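Local coordinates for protein DNA endonuclease I-CvuI (Chlorella vulgaris, PDB 5A77) that cuts DNA as a LAGLIDADG homing endonuclease, probably in intron homing, and is caught here on a cleaved target with magnesium present, at residues 86-91 with 110-115; 130-135 with 144-149. All blocks are in the same frame, centred on the assembly; numbering follows the deposited sequence.

Interaction 1 of 2, residues 86-91 with 110-115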
loop_
_atom_site.group_PDB
_atom_site.type_symbol
_atom_site.label_atom_id
_atom_site.label_comp_id
_atom_site.label_asym_id
_atom_site.label_seq_id
_atom_site.Cartn_x
_atom_site.Cartn_y
_atom_site.Cartn_z
ATOM N N SER B 86 -8.501 -15.916 -15.240
ATOM C CA SER B 86 -8.785 -15.641 -13.830
ATOM C C SER B 86 -8.369 -14.225 -13.423
ATOM O O SER B 86 -8.921 -13.668 -12.467
ATOM C CB SER B 86 -8.091 -16.657 -12.924
ATOM O OG SER B 86 -6.778 -16.935 -13.371
ATOM N N LEU B 87 -7.395 -13.649 -14.130
ATOM C CA LEU B 87 -6.909 -12.312 -13.785
ATOM C C LEU B 87 -7.846 -11.273 -14.370
ATOM O O LEU B 87 -7.994 -10.183 -13.823
ATOM C CB LEU B 87 -5.472 -12.089 -14.266
ATOM C CG LEU B 87 -4.982 -10.638 -14.216
ATOM C CD1 LEU B 87 -5.068 -10.068 -12.797
ATOM C CD2 LEU B 87 -3.581 -10.487 -14.759
ATOM N N GLN B 88 -8.489 -11.620 -15.477
ATOM C CA GLN B 88 -9.532 -10.777 -16.046
ATOM C C GLN B 88 -10.572 -10.583 -14.981
ATOM O O GLN B 88 -10.820 -9.481 -14.541
ATOM C CB GLN B 88 -10.154 -11.392 -17.314
ATOM C CG GLN B 88 -11.168 -10.474 -18.000
ATOM C CD GLN B 88 -11.928 -11.148 -19.136
ATOM O OE1 GLN B 88 -11.534 -12.215 -19.621
ATOM N NE2 GLN B 88 -13.014 -10.520 -19.574
ATOM N N THR B 89 -11.128 -11.685 -14.511
ATOM C CA THR B 89 -12.177 -11.645 -13.498
ATOM C C THR B 89 -11.821 -10.832 -12.251
ATOM O O THR B 89 -12.688 -10.216 -11.640
ATOM C CB THR B 89 -12.552 -13.073 -13.104
ATOM O OG1 THR B 89 -13.093 -13.720 -14.260
ATOM C CG2 THR B 89 -13.593 -13.095 -12.001
ATOM N N THR B 90 -10.549 -10.787 -11.890
ATOM C CA THR B 90 -10.169 -9.988 -10.737
ATOM C C THR B 90 -10.175 -8.486 -11.071
ATOM O O THR B 90 -10.525 -7.650 -10.237
ATOM C CB THR B 90 -8.786 -10.404 -10.198
ATOM O OG1 THR B 90 -8.832 -11.785 -9.824
ATOM C CG2 THR B 90 -8.420 -9.576 -8.982
ATOM N N LEU B 91 -9.818 -8.149 -12.301
ATOM C CA LEU B 91 -9.633 -6.757 -12.660
ATOM C C LEU B 91 -10.950 -5.978 -12.715
ATOM O O LEU B 91 -11.008 -4.854 -12.194
ATOM C CB LEU B 91 -8.875 -6.660 -13.980
ATOM C CG LEU B 91 -7.392 -6.919 -13.687
ATOM C CD1 LEU B 91 -6.539 -6.974 -14.942
ATOM C CD2 LEU B 91 -6.863 -5.858 -12.738
ATOM N N GLN B 110 -6.675 -5.272 -22.189
ATOM C CA GLN B 110 -6.552 -5.276 -23.645
ATOM C C GLN B 110 -5.654 -6.431 -24.084
ATOM O O GLN B 110 -5.859 -7.016 -25.161
ATOM C CB GLN B 110 -6.000 -3.942 -24.181
ATOM C CG GLN B 110 -7.038 -2.826 -24.318
ATOM C CD GLN B 110 -8.303 -3.293 -25.004
ATOM O OE1 GLN B 110 -8.244 -3.986 -26.011
ATOM N NE2 GLN B 110 -9.453 -2.929 -24.456
ATOM N N ILE B 111 -4.662 -6.761 -23.254
ATOM C CA ILE B 111 -3.802 -7.913 -23.547
ATOM C C ILE B 111 -4.525 -9.247 -23.389
ATOM O O ILE B 111 -4.324 -10.167 -24.176
ATOM C CB ILE B 111 -2.558 -7.957 -22.650
ATOM C CG1 ILE B 111 -1.733 -6.681 -22.792
ATOM C CG2 ILE B 111 -1.712 -9.191 -22.975
ATOM C CD1 ILE B 111 -0.390 -6.764 -22.088
ATOM N N ILE B 112 -5.352 -9.367 -22.356
ATOM C CA ILE B 112 -6.048 -10.622 -22.118
ATOM C C ILE B 112 -6.993 -10.882 -23.289
ATOM O O ILE B 112 -7.296 -12.036 -23.617
ATOM C CB ILE B 112 -6.808 -10.613 -20.774
ATOM C CG1 ILE B 112 -5.823 -10.739 -19.604
ATOM C CG2 ILE B 112 -7.811 -11.762 -20.696
ATOM C CD1 ILE B 112 -6.436 -10.418 -18.235
ATOM N N LYS B 113 -7.416 -9.804 -23.944
ATOM C CA LYS B 113 -8.294 -9.912 -25.106
ATOM C C LYS B 113 -7.695 -10.761 -26.232
ATOM O O LYS B 113 -8.410 -11.524 -26.879
ATOM C CB LYS B 113 -8.648 -8.521 -25.630
ATOM C CG LYS B 113 -10.141 -8.259 -25.673
ATOM C CD LYS B 113 -10.439 -6.774 -25.784
ATOM C CE LYS B 113 -10.687 -6.178 -24.399
ATOM N NZ LYS B 113 -11.594 -4.988 -24.419
ATOM N N LYS B 114 -6.382 -10.652 -26.426
ATOM C CA LYS B 114 -5.703 -11.320 -27.526
ATOM C C LYS B 114 -4.949 -12.616 -27.179
ATOM O O LYS B 114 -4.508 -13.328 -28.084
ATOM C CB LYS B 114 -4.728 -10.347 -28.177
ATOM C CG LYS B 114 -5.061 -8.904 -27.906
ATOM C CD LYS B 114 -4.258 -7.976 -28.774
ATOM C CE LYS B 114 -5.158 -6.872 -29.263
ATOM N NZ LYS B 114 -4.556 -6.162 -30.411
ATOM N N LEU B 115 -4.798 -12.927 -25.893
ATOM C CA LEU B 115 -4.092 -14.147 -25.486
ATOM C C LEU B 115 -4.677 -15.418 -26.098
ATOM O O LEU B 115 -3.920 -16.313 -26.467
ATOM C CB LEU B 115 -4.065 -14.297 -23.956
ATOM C CG LEU B 115 -3.314 -13.249 -23.139
ATOM C CD1 LEU B 115 -3.466 -13.564 -21.659
ATOM C CD2 LEU B 115 -1.847 -13.192 -23.539
#
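Two torsions of Ile-112 aim its long branch at Gln-88: CG1 stands anti to its own carbonyl carbon (chi1 -74°) and CD1 then runs on extended (chi2 167°). The terminal methyl CD1 arrives end-on at the backbone of helix 84-94, 3.6 Å from the N atom of Gln-88 and 3.8 Å from CA of Gln-88. In Gln-88 CG stands anti to the backbone N (chi1 -175°) with the chain stretched beyond it, and its stem passes obliquely across the isoleucine. CB of Gln-88 therefore touches both branches, 4.0 Å from CD1 of Ile-112 and 4.1 Å from CG2 of Ile-112. Further out, the amide brings OE1 of Gln-88 to 3.9 Å from CG2 of Ile-112, a van der Waals approach to a methyl. Leu-87 closes the inner flank, its CG lying 4.3 Å from CD1 of Ile-112. An alanine in place of Ile-112 would lack CD1 and CG2 and would probably open a gap between Leu-87 and the Gln-88 backbone, leaving the glutamine stem freer to turn. Helices 84-94 and 102-114 belong to the layer that packs on the antiparallel sheet of this LAGLIDADG fold: Leu-87 also rests on Val-43 and Leu-45 of strand 39-50, and Leu-91 on Val-108 and Leu-109. No hydrogen bond bridges the two segments; with a methyl set against main chain and aliphatic stem, the helices are joined here by shape and apolar burial rather than by directional bonds.

Interaction 2 of 2, residues 130-135 with 144-149. With nucleotides of chain F.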
loop_
_atom_site.group_PDB
_atom_site.type_symbol
_atom_site.label_atom_id
_atom_site.label_comp_id
_atom_site.label_asym_id
_atom_site.label_seq_id
_atom_site.Cartn_x
_atom_site.Cartn_y
_atom_site.Cartn_z
ATOM N N LEU B 130 2.129 -4.205 -26.239
ATOM C CA LEU B 130 1.317 -3.756 -25.124
ATOM C C LEU B 130 1.997 -4.117 -23.798
ATOM O O LEU B 130 1.784 -3.454 -22.778
ATOM C CB LEU B 130 -0.080 -4.381 -25.192
ATOM C CG LEU B 130 -1.083 -3.838 -26.203
ATOM C CD1 LEU B 130 -2.397 -4.606 -26.151
ATOM C CD2 LEU B 130 -1.321 -2.366 -25.931
ATOM N N ALA B 131 2.817 -5.166 -23.812
ATOM C CA ALA B 131 3.575 -5.528 -22.621
ATOM C C ALA B 131 4.562 -4.422 -22.241
ATOM O O ALA B 131 4.745 -4.132 -21.060
ATOM C CB ALA B 131 4.306 -6.836 -22.820
ATOM N N ASP B 132 5.205 -3.817 -23.235
ATOM C CA ASP B 132 6.164 -2.746 -22.966
ATOM C C ASP B 132 5.496 -1.486 -22.481
ATOM O O ASP B 132 6.103 -0.722 -21.731
ATOM C CB ASP B 132 7.002 -2.401 -24.197
ATOM C CG ASP B 132 7.674 -3.606 -24.806
ATOM O OD1 ASP B 132 7.802 -4.645 -24.107
ATOM O OD2 ASP B 132 8.092 -3.492 -25.985
ATOM N N LYS B 133 4.263 -1.250 -22.914
ATOM C CA LYS B 133 3.562 -0.048 -22.472
ATOM C C LYS B 133 3.149 -0.135 -21.011
ATOM O O LYS B 133 3.213 0.868 -20.294
ATOM C CB LYS B 133 2.338 0.231 -23.328
ATOM C CG LYS B 133 2.555 1.383 -24.272
ATOM C CD LYS B 133 1.237 1.915 -24.771
ATOM C CE LYS B 133 1.426 3.168 -25.594
ATOM N NZ LYS B 133 0.123 3.882 -25.741
ATOM N N VAL B 134 2.721 -1.322 -20.572
ATOM C CA VAL B 134 2.476 -1.547 -19.159
ATOM C C VAL B 134 3.758 -1.244 -18.420
ATOM O O VAL B 134 3.757 -0.656 -17.331
ATOM C CB VAL B 134 2.063 -2.982 -18.835
ATOM C CG1 VAL B 134 1.873 -3.147 -17.317
ATOM C CG2 VAL B 134 0.795 -3.385 -19.612
ATOM N N GLY B 135 4.863 -1.639 -19.036
ATOM C CA GLY B 135 6.165 -1.487 -18.423
ATOM C C GLY B 135 6.640 -0.071 -18.169
ATOM O O GLY B 135 7.294 0.175 -17.150
ATOM N N THR B 144 14.963 -6.609 -19.332
ATOM C CA THR B 144 15.832 -6.684 -20.488
ATOM C C THR B 144 15.034 -7.069 -21.724
ATOM O O THR B 144 15.355 -6.639 -22.832
ATOM C CB THR B 144 16.958 -7.703 -20.261
ATOM O OG1 THR B 144 16.394 -9.018 -20.156
ATOM C CG2 THR B 144 17.714 -7.378 -18.975
ATOM N N ILE B 145 13.970 -7.848 -21.517
ATOM C CA ILE B 145 13.248 -8.505 -22.615
ATOM C C ILE B 145 12.061 -7.689 -23.195
ATOM O O ILE B 145 10.990 -7.570 -22.602
ATOM C CB ILE B 145 12.775 -9.905 -22.138
ATOM C CG1 ILE B 145 12.298 -10.768 -23.288
ATOM C CG2 ILE B 145 11.733 -9.830 -21.019
ATOM C CD1 ILE B 145 12.377 -12.220 -22.908
ATOM N N LEU B 146 12.263 -7.102 -24.367
ATOM C CA LEU B 146 11.258 -6.200 -24.927
ATOM C C LEU B 146 10.646 -6.742 -26.217
ATOM O O LEU B 146 11.075 -7.783 -26.734
ATOM C CB LEU B 146 11.869 -4.827 -25.184
ATOM C CG LEU B 146 12.203 -4.012 -23.936
ATOM C CD1 LEU B 146 13.607 -3.431 -24.074
ATOM C CD2 LEU B 146 11.158 -2.922 -23.705
ATOM N N ALA B 147 9.637 -6.038 -26.726
ATOM C CA ALA B 147 8.973 -6.438 -27.962
ATOM C C ALA B 147 9.964 -6.605 -29.106
ATOM O O ALA B 147 9.863 -7.569 -29.865
ATOM C CB ALA B 147 7.899 -5.440 -28.345
ATOM N N GLU B 148 10.922 -5.682 -29.217
ATOM C CA GLU B 148 11.917 -5.725 -30.297
ATOM C C GLU B 148 12.651 -7.068 -30.344
ATOM O O GLU B 148 13.077 -7.510 -31.413
ATOM C CB GLU B 148 12.938 -4.591 -30.151
ATOM C CG GLU B 148 12.914 -3.525 -31.251
ATOM C CD GLU B 148 12.690 -4.073 -32.669
ATOM O OE1 GLU B 148 13.562 -4.800 -33.201
ATOM O OE2 GLU B 148 11.643 -3.743 -33.271
ATOM N N ASN B 149 12.803 -7.712 -29.185
ATOM C CA ASN B 149 13.411 -9.038 -29.145
ATOM C C ASN B 149 12.486 -10.073 -29.784
ATOM O O ASN B 149 12.900 -10.834 -30.666
ATOM C CB ASN B 149 13.759 -9.440 -27.709
ATOM C CG ASN B 149 14.749 -8.486 -27.060
ATOM O OD1 ASN B 149 14.732 -8.281 -25.848
ATOM N ND2 ASN B 149 15.609 -7.890 -27.871
ATOM P P DG F 4 12.371 -9.654 -17.336
ATOM O OP1 DG F 4 13.136 -9.074 -18.459
ATOM O OP2 DG F 4 10.967 -10.085 -17.520
ATOM O "O5'" DG F 4 13.244 -10.892 -16.872
ATOM C "C5'" DG F 4 14.587 -10.688 -16.470
ATOM C "C4'" DG F 4 15.089 -11.927 -15.785
ATOM O "O4'" DG F 4 14.285 -12.145 -14.583
ATOM C "C3'" DG F 4 14.952 -13.195 -16.642
ATOM O "O3'" DG F 4 16.104 -14.031 -16.515
ATOM C "C2'" DG F 4 13.710 -13.871 -16.083
ATOM C "C1'" DG F 4 13.719 -13.444 -14.620
ATOM N N9 DG F 4 12.367 -13.428 -14.073
ATOM C C8 DG F 4 11.273 -12.779 -14.596
ATOM N N7 DG F 4 10.177 -12.996 -13.931
ATOM C C5 DG F 4 10.565 -13.855 -12.909
ATOM C C6 DG F 4 9.803 -14.445 -11.886
ATOM O O6 DG F 4 8.596 -14.309 -11.660
ATOM N N1 DG F 4 10.577 -15.264 -11.067
ATOM C C2 DG F 4 11.923 -15.485 -11.230
ATOM N N2 DG F 4 12.504 -16.310 -10.349
ATOM N N3 DG F 4 12.649 -14.934 -12.191
ATOM C C4 DG F 4 11.904 -14.142 -12.993
#
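The carboxylate of Asp-132 has CD2 of Leu-146 over one face, almost straight above CG of Asp-132 at 3.7 Å. At its outer edge, the syn lone pair of OD2 takes the N-H of Ala-147, with N and OD2 3.1 Å apart and an angle of 154° at the hydrogen. The methyl of Ala-147 lies toward the opposite face, its CB near OD2 of Asp-132, though the shortness of that approach is doubtful at this resolution. With CG anti to its carbonyl carbon (chi1 -53°), Asp-132 holds the carboxylate out from helix 121-135 to meet the start of helix 147-156. Leu-146, at the N-cap, has no side-chain acceptor; the N-H of Ala-147, the first helical residue, is taken by Asp-132 from the other helix. The helix N-terminus would probably favour the ionised acid. The N-H of Leu-146 turns inward to OD1 of Asn-149 at 3.1 Å, the reciprocal half of a capping box, although the donor sits 47° out of the amide plane. Just before this turn the chain meets DNA: OP1 of DG4 of chain F accepts from N of Thr-144 at 3.2 Å and, weakly, from N of Ile-145 at 3.4 Å, so successive backbone amides hold one phosphate oxygen. Behind the contact, Ala-147 packs on Met-125, Ala-128 and Leu-129 of helix 121-135, while Asp-132 and Ala-131 lean on Ile-29 of strand 23-31 and Val-134 reaches Leu-107 of helix 102-114.

Interaction 1 is buried between two helices that pack on the sheet, whereas interaction 2 is partly buried, where the last helix begins and the preceding loop meets DNA. Their centres lie about 17 Å apart. Helices 102-114 and 121-135, consecutive in the chain, connect them: CG1 of Ile-111 packs 3.7 Å from CB of Leu-130, and both helices touch strand 23-31. The chemistry follows the setting. In the buried contact a methyl meets main chain and the side chains of a leucine and a glutamine, with no hydrogen bond between the segments; nearer the surface, a charged side chain grips a backbone amide, and two successive amides of the loop, one of them weakly, bind a phosphate oxygen.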